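Local coordinates for protein VP1 (New Jersey polyomavirus-2013, PDB 6Y5Y) that forms the pentameric building blocks of a polyomavirus capsid and binds sialylated glycan receptors, here 3'-sialyllactose, on its outer loops, at residues 67-70 / 71-74; 142-145 / 146-149; 182-185 / 186-189. One frame throughout, in Å; residues are numbered along the deposited sequence.

Contact 1. Residues 67-70 / 71-74; sequences VIHH and ADGY. With SIA (N-acetyl-alpha-neuraminic acid), chain N.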
# COMPACT_ATOMS: atom_id res chain seq x y z
N VAL D 67 -31.40 1.99 -1.83
CA VAL D 67 -30.74 2.81 -2.85
C VAL D 67 -30.55 4.24 -2.35
O VAL D 67 -31.43 4.82 -1.71
CB VAL D 67 -31.58 2.79 -4.14
CG1 VAL D 67 -30.94 3.63 -5.21
CG2 VAL D 67 -31.79 1.35 -4.65
N ILE D 68 -29.38 4.83 -2.67
CA ILE D 68 -29.03 6.19 -2.25
C ILE D 68 -28.71 7.03 -3.48
O ILE D 68 -27.94 6.59 -4.36
CB ILE D 68 -27.84 6.20 -1.27
CG1 ILE D 68 -28.19 5.38 -0.02
CG2 ILE D 68 -27.47 7.62 -0.89
CD1 ILE D 68 -27.09 4.40 0.39
N HIS D 69 -29.27 8.25 -3.54
CA HIS D 69 -29.05 9.20 -4.62
C HIS D 69 -28.51 10.51 -4.06
O HIS D 69 -28.73 10.84 -2.89
CB HIS D 69 -30.36 9.50 -5.40
CG HIS D 69 -31.29 8.33 -5.53
ND1 HIS D 69 -31.97 7.79 -4.46
CD2 HIS D 69 -31.66 7.60 -6.61
CE1 HIS D 69 -32.71 6.78 -4.87
NE2 HIS D 69 -32.54 6.64 -6.18
N HIS D 70 -27.87 11.29 -4.95
CA HIS D 70 -27.16 12.49 -4.52
C HIS D 70 -28.05 13.44 -3.71
O HIS D 70 -27.60 13.98 -2.69
CB HIS D 70 -26.55 13.22 -5.73
CG HIS D 70 -27.54 13.61 -6.80
ND1 HIS D 70 -28.11 14.86 -6.87
CD2 HIS D 70 -28.03 12.91 -7.85
CE1 HIS D 70 -28.91 14.91 -7.92
NE2 HIS D 70 -28.89 13.74 -8.53
N ALA D 71 -29.31 13.63 -4.10
CA ALA D 71 -30.15 14.61 -3.41
C ALA D 71 -30.99 14.02 -2.27
O ALA D 71 -31.78 14.75 -1.68
CB ALA D 71 -31.07 15.33 -4.40
N ASP D 72 -30.83 12.73 -1.95
CA ASP D 72 -31.56 12.18 -0.81
C ASP D 72 -31.15 12.88 0.48
O ASP D 72 -29.98 13.22 0.67
CB ASP D 72 -31.33 10.67 -0.70
CG ASP D 72 -31.91 9.90 -1.87
OD1 ASP D 72 -32.72 10.46 -2.64
OD2 ASP D 72 -31.55 8.71 -2.01
N GLY D 73 -32.13 13.11 1.36
CA GLY D 73 -31.91 13.95 2.52
C GLY D 73 -31.99 15.44 2.24
O GLY D 73 -31.86 16.24 3.18
N TYR D 74 -32.17 15.83 0.98
CA TYR D 74 -32.39 17.22 0.61
C TYR D 74 -33.73 17.39 -0.08
O TYR D 74 -34.55 18.19 0.38
CB TYR D 74 -31.26 17.71 -0.30
CG TYR D 74 -31.46 19.11 -0.86
CD1 TYR D 74 -31.27 20.23 -0.06
CD2 TYR D 74 -31.80 19.31 -2.19
CE1 TYR D 74 -31.42 21.51 -0.57
CE2 TYR D 74 -31.96 20.57 -2.71
CZ TYR D 74 -31.77 21.67 -1.89
OH TYR D 74 -31.92 22.93 -2.42
C1 SIA N . -34.46 3.65 -7.20
C2 SIA N . -35.85 2.91 -6.98
C3 SIA N . -35.78 1.65 -6.11
C4 SIA N . -35.55 1.91 -4.62
C5 SIA N . -36.60 2.92 -4.11
C6 SIA N . -36.58 4.18 -5.02
C7 SIA N . -37.65 5.25 -4.67
C8 SIA N . -37.68 6.35 -5.76
C9 SIA N . -38.55 7.53 -5.35
C10 SIA N . -37.12 3.00 -1.69
C11 SIA N . -36.77 3.65 -0.36
N5 SIA N . -36.38 3.40 -2.75
O1A SIA N . -33.49 2.91 -7.47
O1B SIA N . -34.51 4.92 -7.08
O4 SIA N . -35.64 0.70 -3.83
O6 SIA N . -36.82 3.83 -6.37
O7 SIA N . -38.92 4.63 -4.49
O8 SIA N . -36.36 6.80 -6.08
O9 SIA N . -38.45 8.51 -6.39
O10 SIA N . -38.02 2.18 -1.76
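Asp72 OD2 is gripped twice by a single residue, His69, three positions earlier. The backbone N of His69 donates to OD2 at 2.8 Å, approaching from well above the carboxylate plane, whereas ring atom ND1 reaches the same oxygen on its syn side at 2.7 Å. That second bond is nearly straight (N-H...O 171°) and lies almost in the imidazole plane. With CG beside the backbone N (chi1 -35°), the ring lies on the same side as that amide, and its rotation about CB-CG turns ND1 to the same oxygen. The carboxylate meets the ring at its edge and is turned steeply to it, the two planes 73° apart. The two residues are also the ends of a type I beta turn, closed by Asp72 N donating to His69 O at 3.0 Å. Asn76 donates to OD1, so both carboxylate oxygens are held.

Held this way, the imidazole presents its far edge to the ligand: His69 NE2 donates to carboxylate oxygen O1B of the sialic acid at 2.8 Å. Since both ring nitrogens act as donors, the histidine is probably doubly protonated, and so cationic, which the two flanking carboxylates would favour. Val67 adds a van der Waals contact, its CG1 3.5 Å from sialic acid O1A. Asp72 is thus the second-shell residue that positions first-shell His69 in the sialic acid pocket, in the BC loop of VP1.

Contact 2. Residues 142-145 / 146-149; sequences PSRP and IEGM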
# COMPACT_ATOMS: atom_id res chain seq x y z
N PRO D 142 -19.14 -7.55 -18.33
CA PRO D 142 -19.47 -7.89 -16.95
C PRO D 142 -20.22 -6.76 -16.28
O PRO D 142 -20.20 -5.61 -16.73
CB PRO D 142 -18.09 -8.08 -16.30
CG PRO D 142 -17.27 -7.02 -16.99
CD PRO D 142 -17.78 -6.99 -18.43
N SER D 143 -20.86 -7.09 -15.16
CA SER D 143 -21.33 -6.04 -14.27
C SER D 143 -20.15 -5.44 -13.51
O SER D 143 -19.10 -6.07 -13.35
CB SER D 143 -22.38 -6.59 -13.29
OG SER D 143 -21.81 -7.01 -12.06
N ARG D 144 -20.31 -4.18 -13.11
CA ARG D 144 -19.46 -3.62 -12.07
C ARG D 144 -19.49 -4.55 -10.87
O ARG D 144 -20.58 -4.93 -10.42
CB ARG D 144 -19.97 -2.25 -11.64
CG ARG D 144 -19.75 -1.16 -12.64
CD ARG D 144 -18.48 -0.41 -12.32
NE ARG D 144 -18.41 0.81 -13.11
CZ ARG D 144 -18.65 2.03 -12.63
NH1 ARG D 144 -18.95 2.20 -11.35
NH2 ARG D 144 -18.57 3.07 -13.44
N PRO D 145 -18.34 -4.95 -10.33
CA PRO D 145 -18.34 -5.70 -9.07
C PRO D 145 -18.48 -4.73 -7.91
O PRO D 145 -18.34 -3.51 -8.05
CB PRO D 145 -16.97 -6.38 -9.06
CG PRO D 145 -16.08 -5.37 -9.75
CD PRO D 145 -16.97 -4.68 -10.80
N ILE D 146 -18.75 -5.29 -6.73
CA ILE D 146 -18.72 -4.50 -5.51
C ILE D 146 -17.36 -3.83 -5.38
O ILE D 146 -16.32 -4.49 -5.46
CB ILE D 146 -19.01 -5.38 -4.28
CG1 ILE D 146 -20.41 -5.99 -4.37
CG2 ILE D 146 -18.86 -4.56 -2.99
CD1 ILE D 146 -21.52 -4.95 -4.39
N GLU D 147 -17.37 -2.51 -5.22
CA GLU D 147 -16.12 -1.77 -5.05
C GLU D 147 -16.47 -0.46 -4.36
O GLU D 147 -17.63 -0.20 -4.02
CB GLU D 147 -15.41 -1.54 -6.39
CG GLU D 147 -16.25 -0.74 -7.36
CD GLU D 147 -15.73 -0.81 -8.78
OE1 GLU D 147 -14.85 -1.64 -9.05
OE2 GLU D 147 -16.22 -0.03 -9.62
N GLY D 148 -15.46 0.36 -4.14
CA GLY D 148 -15.69 1.62 -3.48
C GLY D 148 -15.45 1.54 -1.99
O GLY D 148 -14.79 0.64 -1.48
N MET D 149 -16.05 2.49 -1.28
CA MET D 149 -15.66 2.75 0.09
C MET D 149 -15.83 1.53 0.98
O MET D 149 -16.86 0.83 0.92
CB MET D 149 -16.46 3.92 0.64
CG MET D 149 -17.93 3.77 0.43
SD MET D 149 -18.72 5.32 0.78
CE MET D 149 -18.21 6.33 -0.62
O HOH W 1 -18.82 0.64 -9.37
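Arg144 and Glu147 meet mainly through charge and through water, with no direct hydrogen bond between them. Their salt bridge is long, NH1 of Arg144 standing 3.9 Å from OE2 of Glu147; OE2 is far off the plane of the guanidinium, and the attraction is therefore purely electrostatic. Water closes the gap: it accepts from Arg144 NH1 at 2.5 Å, at the edge of the guanidinium and in its plane, and donates to Glu147 OE2 at 2.7 Å. A stronger partner for the arginine is Glu134, which pairs with its NE, while OE2 also bonds a glycerol, probably from crystallisation.

In van der Waals contact the two side chains cross at a slant: Arg144 CD touches Glu147 OE2 at 3.5 Å, the arginine being bent at chi2 (-96°). The glutamate sets CG between its backbone N and carbonyl carbon (chi1 61°) and then extends, which puts CG 3.5 Å from Pro145 O and brings OE1 near the CG-CD end of the proline, 4.0 Å from Pro145 CG.

Within 142-145, Ser143 OG donates to Arg144 O at 2.9 Å, from above the carbonyl plane, and the same hydroxyl accepts from Leu128 N. A neighbouring subunit packs Leu241 on Pro145 and Gly240 on Glu147. A water-relayed, long charge attraction, and not a bidentate one, probably helps to balance the buried glutamate at a subunit boundary in the DE loop.

Contact 3. Residues 182-185 / 186-189; sequences SIHP and NDIA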
# COMPACT_ATOMS: atom_id res chain seq x y z
N SER D 182 -33.90 4.45 13.90
CA SER D 182 -32.50 4.78 14.15
C SER D 182 -32.49 6.01 15.05
O SER D 182 -33.53 6.60 15.34
CB SER D 182 -31.75 5.02 12.84
OG SER D 182 -32.33 6.06 12.07
N ILE D 183 -31.29 6.39 15.49
CA ILE D 183 -31.14 7.57 16.34
C ILE D 183 -29.95 8.38 15.83
O ILE D 183 -28.94 7.82 15.39
CB ILE D 183 -30.98 7.18 17.83
CG1 ILE D 183 -31.18 8.39 18.74
CG2 ILE D 183 -29.64 6.53 18.08
CD1 ILE D 183 -31.36 8.00 20.20
N HIS D 184 -30.10 9.70 15.85
CA HIS D 184 -29.18 10.65 15.27
C HIS D 184 -28.56 11.51 16.36
O HIS D 184 -29.12 11.64 17.45
CB HIS D 184 -29.92 11.52 14.23
CG HIS D 184 -30.77 10.72 13.29
ND1 HIS D 184 -30.24 9.82 12.40
CD2 HIS D 184 -32.12 10.67 13.13
CE1 HIS D 184 -31.22 9.25 11.72
NE2 HIS D 184 -32.37 9.75 12.14
N PRO D 185 -27.37 12.07 16.11
CA PRO D 185 -26.68 12.85 17.16
C PRO D 185 -27.54 13.93 17.80
O PRO D 185 -27.50 14.09 19.03
CB PRO D 185 -25.47 13.43 16.41
CG PRO D 185 -25.14 12.35 15.40
CD PRO D 185 -26.50 11.84 14.94
N ASN D 186 -28.33 14.67 17.02
CA ASN D 186 -29.12 15.74 17.61
C ASN D 186 -30.34 15.25 18.37
O ASN D 186 -30.94 16.04 19.11
CB ASN D 186 -29.57 16.76 16.56
CG ASN D 186 -29.76 18.14 17.16
OD1 ASN D 186 -28.94 18.59 17.97
ND2 ASN D 186 -30.86 18.80 16.81
N ASP D 187 -30.74 13.99 18.20
CA ASP D 187 -31.75 13.43 19.09
C ASP D 187 -31.27 13.47 20.53
O ASP D 187 -32.09 13.59 21.45
CB ASP D 187 -32.11 12.00 18.68
CG ASP D 187 -32.77 11.93 17.31
OD1 ASP D 187 -33.25 12.97 16.83
OD2 ASP D 187 -32.79 10.83 16.71
N ILE D 188 -29.96 13.40 20.74
CA ILE D 188 -29.37 13.46 22.07
C ILE D 188 -28.94 14.87 22.43
O ILE D 188 -29.23 15.35 23.53
CB ILE D 188 -28.18 12.48 22.16
CG1 ILE D 188 -28.60 11.08 21.72
CG2 ILE D 188 -27.61 12.46 23.58
CD1 ILE D 188 -29.73 10.50 22.53
N ALA D 189 -28.24 15.55 21.52
CA ALA D 189 -27.69 16.88 21.82
C ALA D 189 -28.78 17.94 21.89
O ALA D 189 -28.63 18.92 22.62
CB ALA D 189 -26.65 17.29 20.78
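In the first turn of the short helix 185-189, in the long EF loop of VP1, the third helical residue, Asp187, bonds back to the backbone of His184, just before the helix, as in one half of a capping box. Asp187 OD2 accepts from the backbone N of His184 at 3.0 Å, the donor standing well above the carboxylate plane. In return Asp187 N donates to His184 O, also at 3.0 Å, so two bonds running in opposite senses join the same pair of residues. With CG beside its own backbone N (chi1 -65°), the aspartate lies alongside the His184 side chain, and the two point the same way, CD2 being 3.6 Å from OD2. Pro185 O serves two amides: Ala189 N at 3.0 Å, in the carbonyl plane, and Ile188 N at 3.1 Å, from above it.

Ile183 CG1 packs against Asp187 OD2 at 3.6 Å; the apolar contact proper is CD1 of Ile183 on CD1 of Ile188, at 3.8 Å, the two side chains crossing at about a right angle.

Around this turn, His184 stacks on Tyr174 and bonds through ND1 to Glu220, while Ile183 packs on Phe215 and its O accepts a hydrogen bond from Trp221 NE1, in strand 221-223, tying the helix start to the small three-stranded sheet.

Overall arrangement
The three contacts are successive examples of local bonding in the loops that join the strands of one VP1 jelly roll, and none touches another. Contact 1 alone meets the glycan, supplying Val67 and His69 to a pocket completed by residues such as Lys285 and Arg292. Its centre lies about 20 Å from those of contacts 2 and 3, whose centres are about 32 Å apart; the nearest atoms of contacts 1 and 2 are about 8 Å apart. Assembly brings the first two together across subunits: His70 of a neighbouring copy packs on Ser143. Contact 3, which no other chain of the pentamer touches, lies at the start of helix 185-189 within its own subunit.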